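Long-range contacts in C2 toxin component I (Clostridium botulinum, PDB 2J3X), which is the enzymatic half of a binary toxin, an ADP-ribosyltransferase that, as in related binary toxins, probably modifies actin inside the target cell: residues 152-157 with 179-184; 360-365 with 416-421. The protein carries 2 engineered substitutions. All coordinates share one frame; numbering follows the deposited sequence.

Contact 1 (152-157 with 179-184)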
ATOM      1  N   ASN A 152      11.007   0.506 -23.184  1.00 11.36           N
ATOM      2  CA  ASN A 152      12.348   0.146 -23.639  1.00 12.45           C
ATOM      3  C   ASN A 152      13.423   0.701 -22.710  1.00 12.79           C
ATOM      4  O   ASN A 152      13.082   1.342 -21.683  1.00 11.99           O
ATOM      5  CB  ASN A 152      12.602   0.558 -25.116  1.00 13.33           C
ATOM      6  CG  ASN A 152      12.570   2.066 -25.328  1.00 14.71           C
ATOM      7  OD1 ASN A 152      12.914   2.835 -24.429  1.00 13.65           O
ATOM      8  ND2 ASN A 152      12.132   2.507 -26.521  1.00 13.10           N
ATOM      9  N   ASP A 153      14.697   0.467 -23.050  1.00 13.51           N
ATOM     10  CA  ASP A 153      15.739   0.810 -22.036  1.00 15.48           C
ATOM     11  C   ASP A 153      15.918   2.318 -21.862  1.00 17.08           C
ATOM     12  O   ASP A 153      16.624   2.744 -20.932  1.00 16.62           O
ATOM     13  CB  ASP A 153      17.091   0.148 -22.318  1.00 15.23           C
ATOM     14  CG  ASP A 153      17.078  -1.333 -22.109  1.00 17.71           C
ATOM     15  OD1 ASP A 153      16.023  -1.947 -21.825  1.00 15.89           O
ATOM     16  OD2 ASP A 153      18.185  -1.905 -22.251  1.00 20.99           O
ATOM     17  N   ASN A 154      15.314   3.137 -22.736  1.00 17.40           N
ATOM     18  CA  ASN A 154      15.328   4.585 -22.521  1.00 18.05           C
ATOM     19  C   ASN A 154      14.613   4.967 -21.234  1.00 18.58           C
ATOM     20  O   ASN A 154      14.824   6.071 -20.699  1.00 20.16           O
ATOM     21  CB  ASN A 154      14.724   5.346 -23.713  1.00 18.48           C
ATOM     22  CG  ASN A 154      15.652   5.374 -24.898  1.00 22.32           C
ATOM     23  OD1 ASN A 154      16.817   4.977 -24.794  1.00 26.42           O
ATOM     24  ND2 ASN A 154      15.149   5.798 -26.038  1.00 20.89           N
ATOM     25  N   SER A 155      13.781   4.048 -20.727  1.00 16.84           N
ATOM     26  CA  SER A 155      13.052   4.271 -19.504  1.00 17.72           C
ATOM     27  C   SER A 155      13.901   4.062 -18.269  1.00 17.67           C
ATOM     28  O   SER A 155      13.507   4.520 -17.216  1.00 19.31           O
ATOM     29  CB  SER A 155      11.812   3.384 -19.416  1.00 17.54           C
ATOM     30  OG  SER A 155      10.841   3.849 -20.356  1.00 17.50           O
ATOM     31  N   ILE A 156      15.055   3.402 -18.401  1.00 17.65           N
ATOM     32  CA  ILE A 156      15.912   3.138 -17.244  1.00 16.70           C
ATOM     33  C   ILE A 156      16.645   4.408 -16.821  1.00 18.72           C
ATOM     34  O   ILE A 156      17.343   5.007 -17.643  1.00 18.13           O
ATOM     35  CB  ILE A 156      16.893   2.014 -17.553  1.00 17.17           C
ATOM     36  CG1 ILE A 156      16.133   0.728 -17.863  1.00 16.31           C
ATOM     37  CG2 ILE A 156      17.911   1.823 -16.382  1.00 16.24           C
ATOM     38  CD1 ILE A 156      17.028  -0.338 -18.489  1.00 17.53           C
ATOM     39  N   ASN A 157      16.441   4.841 -15.571  1.00 18.99           N
ATOM     40  CA  ASN A 157      17.212   5.929 -14.971  1.00 18.69           C
ATOM     41  C   ASN A 157      18.535   5.343 -14.486  1.00 18.81           C
ATOM     42  O   ASN A 157      18.544   4.535 -13.558  1.00 16.75           O
ATOM     43  CB  ASN A 157      16.419   6.472 -13.780  1.00 20.89           C
ATOM     44  CG  ASN A 157      17.092   7.669 -13.113  1.00 22.14           C
ATOM     45  OD1 ASN A 157      18.314   7.864 -13.218  1.00 22.68           O
ATOM     46  ND2 ASN A 157      16.281   8.488 -12.431  1.00 24.41           N
ATOM     47  N   ASP A 179       7.253  10.748 -23.936  1.00 29.16           N
ATOM     48  CA  ASP A 179       7.931  12.024 -24.090  1.00 32.18           C
ATOM     49  C   ASP A 179       8.820  11.956 -25.325  1.00 33.16           C
ATOM     50  O   ASP A 179       8.518  11.206 -26.281  1.00 35.26           O
ATOM     51  CB  ASP A 179       8.689  12.417 -22.826  1.00 32.50           C
ATOM     52  CG  ASP A 179       9.713  11.392 -22.412  1.00 34.80           C
ATOM     53  OD1 ASP A 179      10.107  10.581 -23.261  1.00 32.31           O
ATOM     54  OD2 ASP A 179      10.128  11.402 -21.220  1.00 41.01           O
ATOM     55  N   LYS A 180       9.924  12.690 -25.335  1.00 34.49           N
ATOM     56  CA  LYS A 180      10.757  12.617 -26.525  1.00 35.21           C
ATOM     57  C   LYS A 180      11.378  11.233 -26.671  1.00 33.53           C
ATOM     58  O   LYS A 180      11.354  10.695 -27.765  1.00 33.89           O
ATOM     59  CB  LYS A 180      11.816  13.747 -26.630  1.00 35.41           C
ATOM     60  CG  LYS A 180      12.520  13.819 -28.026  1.00 36.81           C
ATOM     61  CD  LYS A 180      13.874  14.608 -28.027  1.00 38.74           C
ATOM     62  CE  LYS A 180      13.669  16.110 -28.321  1.00 47.12           C
ATOM     63  NZ  LYS A 180      12.896  16.870 -27.251  1.00 49.61           N
ATOM     64  N   GLU A 181      11.938  10.662 -25.604  1.00 30.94           N
ATOM     65  CA  GLU A 181      12.713   9.435 -25.797  1.00 29.79           C
ATOM     66  C   GLU A 181      12.110   8.175 -25.160  1.00 27.54           C
ATOM     67  O   GLU A 181      12.608   7.059 -25.392  1.00 27.61           O
ATOM     68  CB  GLU A 181      14.153   9.615 -25.330  1.00 31.27           C
ATOM     69  CG  GLU A 181      14.987  10.612 -26.180  1.00 35.88           C
ATOM     70  CD  GLU A 181      15.260  10.159 -27.622  1.00 43.32           C
ATOM     71  OE1 GLU A 181      14.657   9.168 -28.112  1.00 46.01           O
ATOM     72  OE2 GLU A 181      16.104  10.816 -28.282  1.00 46.69           O
ATOM     73  N   THR A 182      11.066   8.360 -24.361  1.00 24.37           N
ATOM     74  CA  THR A 182      10.433   7.221 -23.690  1.00 22.32           C
ATOM     75  C   THR A 182       8.989   7.011 -24.110  1.00 19.52           C
ATOM     76  O   THR A 182       8.250   7.955 -24.413  1.00 18.99           O
ATOM     77  CB  THR A 182      10.437   7.267 -22.125  1.00 22.67           C
ATOM     78  OG1 THR A 182       9.536   8.265 -21.672  1.00 23.03           O
ATOM     79  CG2 THR A 182      11.848   7.480 -21.535  1.00 23.90           C
ATOM     80  N   VAL A 183       8.580   5.749 -24.041  1.00 16.82           N
ATOM     81  CA  VAL A 183       7.199   5.386 -24.270  1.00 15.99           C
ATOM     82  C   VAL A 183       6.775   4.493 -23.107  1.00 15.19           C
ATOM     83  O   VAL A 183       7.520   3.586 -22.740  1.00 14.06           O
ATOM     84  CB  VAL A 183       7.073   4.612 -25.616  1.00 16.87           C
ATOM     85  CG1 VAL A 183       5.589   4.388 -25.965  1.00 15.79           C
ATOM     86  CG2 VAL A 183       7.786   5.382 -26.717  1.00 17.36           C
ATOM     87  N   SER A 184       5.585   4.721 -22.551  1.00 15.46           N
ATOM     88  CA  SER A 184       5.144   3.956 -21.377  1.00 15.83           C
ATOM     89  C   SER A 184       3.658   3.639 -21.430  1.00 14.99           C
ATOM     90  O   SER A 184       2.849   4.391 -22.009  1.00 14.76           O
ATOM     91  CB  SER A 184       5.412   4.730 -20.057  1.00 17.76           C
ATOM     92  OG  SER A 184       6.775   5.060 -19.929  1.00 22.37           O
TER
HETATM   93  O   HOH W   1      10.759   3.939 -23.064  1.00 15.66           O
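Asn154 and Glu181 share the one direct hydrogen bond between segments 152-157 and 179-184; unusually, a single water makes the rest of the polar bridge. The direct bond runs from Asn154 ND2 to Glu181 O over 2.9 Å, with 154° at the hydrogen; the acceptor sits near the Asn154 amide plane and the donor tilts 18° from the carbonyl plane. Chi1 of -74° sets Asn154 CG beside its own backbone N, from where the amide reaches Glu181 O. Asn154 CB lies 3.2 Å from the same Glu181 O. The water donates to Asn152 OD1 at 2.8 Å, is hydrogen-bonded to Ser155 OG at 2.7 Å, and accepts from Val183 N at 3.0 Å. Thr182 CG2 meets Asn154 O at 3.4 Å. Each segment is braced internally: Asn152 OD1 accepts from Asn154 N in an Asx turn opening the 3-10 segment 153-155, and Asp179 OD1 takes Thr182 N at 2.7 Å in an Asx motif. Asn152 ND2 is held by Glu15 of helix 15-30. The contact thus joins the loop after strand 147-150 to the turn entering strand 183-187 by largely polar chemistry, with Asn152 OD1 serving both its turn and the water.

Contact 2 (360-365 with 416-421). Engineered in segment 360-365: Arg361 (natural residue Ser).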
ATOM      1  N   LYS A 360      -6.312  12.396  12.091  1.00 13.63           N
ATOM      2  CA  LYS A 360      -5.132  13.181  12.440  1.00 13.89           C
ATOM      3  C   LYS A 360      -4.030  12.356  13.071  1.00 14.49           C
ATOM      4  O   LYS A 360      -3.033  12.922  13.563  1.00 13.95           O
ATOM      5  CB  LYS A 360      -5.518  14.325  13.384  1.00 14.66           C
ATOM      6  CG  LYS A 360      -6.473  15.312  12.688  1.00 17.33           C
ATOM      7  CD  LYS A 360      -6.772  16.474  13.618  1.00 28.78           C
ATOM      8  CE  LYS A 360      -8.071  17.161  13.205  1.00 34.20           C
ATOM      9  NZ  LYS A 360      -8.296  18.324  14.116  1.00 38.43           N
ATOM     10  N   ARG A 361      -4.170  11.031  13.091  1.00 11.82           N
ATOM     11  CA  ARG A 361      -3.076  10.176  13.565  1.00 12.80           C
ATOM     12  C   ARG A 361      -2.164   9.882  12.374  1.00 12.52           C
ATOM     13  O   ARG A 361      -2.650   9.414  11.330  1.00 13.67           O
ATOM     14  CB  ARG A 361      -3.642   8.883  14.125  1.00 12.09           C
ATOM     15  CG  ARG A 361      -4.528   9.159  15.372  1.00 13.24           C
ATOM     16  CD  ARG A 361      -4.833   7.843  15.971  1.00 18.87           C
ATOM     17  NE  ARG A 361      -5.691   7.942  17.146  1.00 17.50           N
ATOM     18  CZ  ARG A 361      -6.110   6.876  17.824  1.00 26.29           C
ATOM     19  NH1 ARG A 361      -5.739   5.664  17.430  1.00 22.38           N
ATOM     20  NH2 ARG A 361      -6.910   7.029  18.879  1.00 25.27           N
ATOM     21  N   ARG A 362      -0.864  10.164  12.526  1.00 10.54           N
ATOM     22  CA  ARG A 362       0.093  10.184  11.375  1.00 12.61           C
ATOM     23  C   ARG A 362       0.647   8.805  11.012  1.00 11.28           C
ATOM     24  O   ARG A 362       1.273   8.646   9.950  1.00 11.78           O
ATOM     25  CB  ARG A 362       1.281  11.116  11.753  1.00 11.96           C
ATOM     26  CG  ARG A 362       0.836  12.565  11.933  1.00 13.39           C
ATOM     27  CD  ARG A 362       1.980  13.358  12.576  1.00 12.27           C
ATOM     28  NE  ARG A 362       1.637  14.792  12.655  1.00 15.80           N
ATOM     29  CZ  ARG A 362       0.895  15.346  13.611  1.00 17.63           C
ATOM     30  NH1 ARG A 362       0.377  14.636  14.591  1.00 13.45           N
ATOM     31  NH2 ARG A 362       0.691  16.642  13.579  1.00 19.29           N
ATOM     32  N   PHE A 363       0.491   7.828  11.903  1.00 10.24           N
ATOM     33  CA  PHE A 363       1.199   6.544  11.689  1.00 10.50           C
ATOM     34  C   PHE A 363       0.158   5.490  11.280  1.00 10.55           C
ATOM     35  O   PHE A 363      -0.594   4.988  12.107  1.00 11.72           O
ATOM     36  CB  PHE A 363       2.012   6.141  12.934  1.00 10.25           C
ATOM     37  CG  PHE A 363       3.041   7.192  13.321  1.00  9.92           C
ATOM     38  CD1 PHE A 363       2.686   8.262  14.171  1.00  9.88           C
ATOM     39  CD2 PHE A 363       4.326   7.135  12.815  1.00 10.40           C
ATOM     40  CE1 PHE A 363       3.610   9.262  14.526  1.00 11.80           C
ATOM     41  CE2 PHE A 363       5.304   8.140  13.159  1.00 12.64           C
ATOM     42  CZ  PHE A 363       4.931   9.224  14.043  1.00  9.97           C
ATOM     43  N   ILE A 364       0.108   5.202   9.975  1.00 10.21           N
ATOM     44  CA  ILE A 364      -0.981   4.382   9.444  1.00  9.35           C
ATOM     45  C   ILE A 364      -0.436   2.974   9.231  1.00  9.38           C
ATOM     46  O   ILE A 364       0.275   2.755   8.283  1.00  9.53           O
ATOM     47  CB  ILE A 364      -1.444   4.926   8.089  1.00  8.64           C
ATOM     48  CG1 ILE A 364      -1.818   6.424   8.137  1.00  8.45           C
ATOM     49  CG2 ILE A 364      -2.582   4.022   7.510  1.00 11.06           C
ATOM     50  CD1 ILE A 364      -1.634   7.160   6.760  1.00 10.64           C
ATOM     51  N   PHE A 365      -0.787   2.032  10.097  1.00 10.22           N
ATOM     52  CA  PHE A 365      -0.381   0.644   9.886  1.00  9.39           C
ATOM     53  C   PHE A 365      -1.265   0.039   8.827  1.00  9.10           C
ATOM     54  O   PHE A 365      -2.490   0.052   8.967  1.00  9.63           O
ATOM     55  CB  PHE A 365      -0.439  -0.208  11.117  1.00 10.49           C
ATOM     56  CG  PHE A 365       0.763  -0.009  12.015  1.00 11.73           C
ATOM     57  CD1 PHE A 365       1.940  -0.696  11.784  1.00 12.06           C
ATOM     58  CD2 PHE A 365       0.703   0.918  13.046  1.00 17.83           C
ATOM     59  CE1 PHE A 365       3.067  -0.520  12.635  1.00 14.27           C
ATOM     60  CE2 PHE A 365       1.833   1.102  13.894  1.00 18.64           C
ATOM     61  CZ  PHE A 365       3.006   0.378  13.660  1.00 15.37           C
ATOM     62  N   MET A 416      -1.678  16.956   6.107  1.00 15.72           N
ATOM     63  CA  MET A 416      -0.733  16.522   7.118  1.00 15.28           C
ATOM     64  C   MET A 416       0.197  15.461   6.494  1.00 14.95           C
ATOM     65  O   MET A 416      -0.284  14.548   5.798  1.00 11.84           O
ATOM     66  CB  MET A 416      -1.508  15.982   8.340  1.00 15.93           C
ATOM     67  CG  MET A 416      -0.621  15.597   9.481  1.00 16.84           C
ATOM     68  SD  MET A 416      -1.521  14.868  10.867  1.00 21.67           S
ATOM     69  CE  MET A 416      -2.947  15.880  10.774  1.00 14.51           C
ATOM     70  N   THR A 417       1.495  15.580   6.735  1.00 13.18           N
ATOM     71  CA  THR A 417       2.413  14.510   6.319  1.00 12.92           C
ATOM     72  C   THR A 417       2.181  13.335   7.261  1.00 12.29           C
ATOM     73  O   THR A 417       2.222  13.418   8.516  1.00 10.74           O
ATOM     74  CB  THR A 417       3.884  14.954   6.339  1.00 13.65           C
ATOM     75  OG1 THR A 417       4.047  16.068   5.454  1.00 13.38           O
ATOM     76  CG2 THR A 417       4.782  13.846   5.864  1.00 13.67           C
ATOM     77  N   GLN A 418       1.956  12.199   6.622  1.00 10.30           N
ATOM     78  CA  GLN A 418       1.719  10.957   7.350  1.00 10.15           C
ATOM     79  C   GLN A 418       2.501   9.836   6.694  1.00 10.00           C
ATOM     80  O   GLN A 418       3.102  10.030   5.648  1.00 10.08           O
ATOM     81  CB  GLN A 418       0.231  10.583   7.352  1.00 11.04           C
ATOM     82  CG  GLN A 418      -0.673  11.790   7.773  1.00 11.15           C
ATOM     83  CD  GLN A 418      -2.077  11.382   8.169  1.00 12.15           C
ATOM     84  OE1 GLN A 418      -2.640  10.421   7.638  1.00  9.42           O
ATOM     85  NE2 GLN A 418      -2.697  12.162   9.057  1.00 12.66           N
ATOM     86  N   VAL A 419       2.521   8.672   7.342  1.00  8.23           N
ATOM     87  CA  VAL A 419       3.324   7.560   6.771  1.00  9.19           C
ATOM     88  C   VAL A 419       2.460   6.327   6.747  1.00  9.27           C
ATOM     89  O   VAL A 419       1.810   5.970   7.778  1.00  9.81           O
ATOM     90  CB  VAL A 419       4.635   7.306   7.588  1.00  8.99           C
ATOM     91  CG1 VAL A 419       5.715   8.451   7.336  1.00 10.64           C
ATOM     92  CG2 VAL A 419       4.324   7.033   9.122  1.00 10.39           C
ATOM     93  N   VAL A 420       2.528   5.599   5.605  1.00  8.89           N
ATOM     94  CA  VAL A 420       1.841   4.311   5.501  1.00  7.80           C
ATOM     95  C   VAL A 420       2.848   3.200   5.767  1.00  8.06           C
ATOM     96  O   VAL A 420       3.830   3.066   5.022  1.00  9.86           O
ATOM     97  CB  VAL A 420       1.250   4.201   4.051  1.00  7.54           C
ATOM     98  CG1 VAL A 420       0.580   2.819   3.829  1.00  8.65           C
ATOM     99  CG2 VAL A 420       0.228   5.381   3.847  1.00  8.22           C
ATOM    100  N   ILE A 421       2.595   2.457   6.839  1.00  7.88           N
ATOM    101  CA  ILE A 421       3.559   1.514   7.369  1.00  8.45           C
ATOM    102  C   ILE A 421       3.078   0.104   6.970  1.00  8.39           C
ATOM    103  O   ILE A 421       2.175  -0.479   7.602  1.00  8.85           O
ATOM    104  CB  ILE A 421       3.656   1.663   8.914  1.00  7.72           C
ATOM    105  CG1 ILE A 421       4.106   3.115   9.266  1.00  8.84           C
ATOM    106  CG2 ILE A 421       4.679   0.620   9.470  1.00  8.57           C
ATOM    107  CD1 ILE A 421       4.009   3.378  10.795  1.00  9.11           C
TER
HETATM  108  O   HOH W   2       2.959  15.357  10.040  1.00 10.81           O
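Arg362 lays its chain, extended from CG to NE, across the Met416 side chain at about a right angle, beside a parallel pair of strands in the mixed sheet of an ADP-ribosyltransferase fold. Met416 SD lies over one face of the guanidinium, 3.6 Å above its plane and displaced toward the rim, and also meets Arg362 CG at 3.5 Å. Met416 CG stands anti to the backbone N (chi1 -176°), and chi2, also near 180°, carries SD outward to Arg362. Parallel register follows from the ladder: Arg362 O accepts from Val419 N, Ile364 N donates to Val419 O, and Ile364 O takes Ile421 N at 2.7 Å. On one face of the sheet Phe363 and Val419 point the same way, side by side, with CD2 of Phe363 3.7 Å from CG2 of Val419; farther along, Ile421 sets CD1 over one face of the Phe365 ring and CG2 against its CE1. The other face carries Ile364, whose side chain runs across that of Gln418, CD1 coming 3.5 Å from Gln418 OE1, an oxygen that accepts from Arg300. At the edge of the Arg362 guanidinium, in its plane, a water accepts from Arg362 NE at 3.0 Å and donates to Thr417 O at 2.6 Å.

Contact 1 closes before contact 2 opens along the chain, and their centres lie 33 Å apart, with nearest atoms about 22 Å from each other. They share no strand or sheet. Contact 1 joins the loop after strand 147-150 to the start of strand 183-187, both strands of the eight-stranded mixed sheet, 26 Å from the centre of the chain; contact 2 pairs strands 363-369 and 414-426 of the five-stranded sheet, 12 Å from that centre. Each belongs to a different one of two ADP-ribosyltransferase-like regions, consistent with the chain carrying two related domains. One is therefore a partly buried contact between a loop and a strand entrance, whereas the other is a buried contact within a sheet.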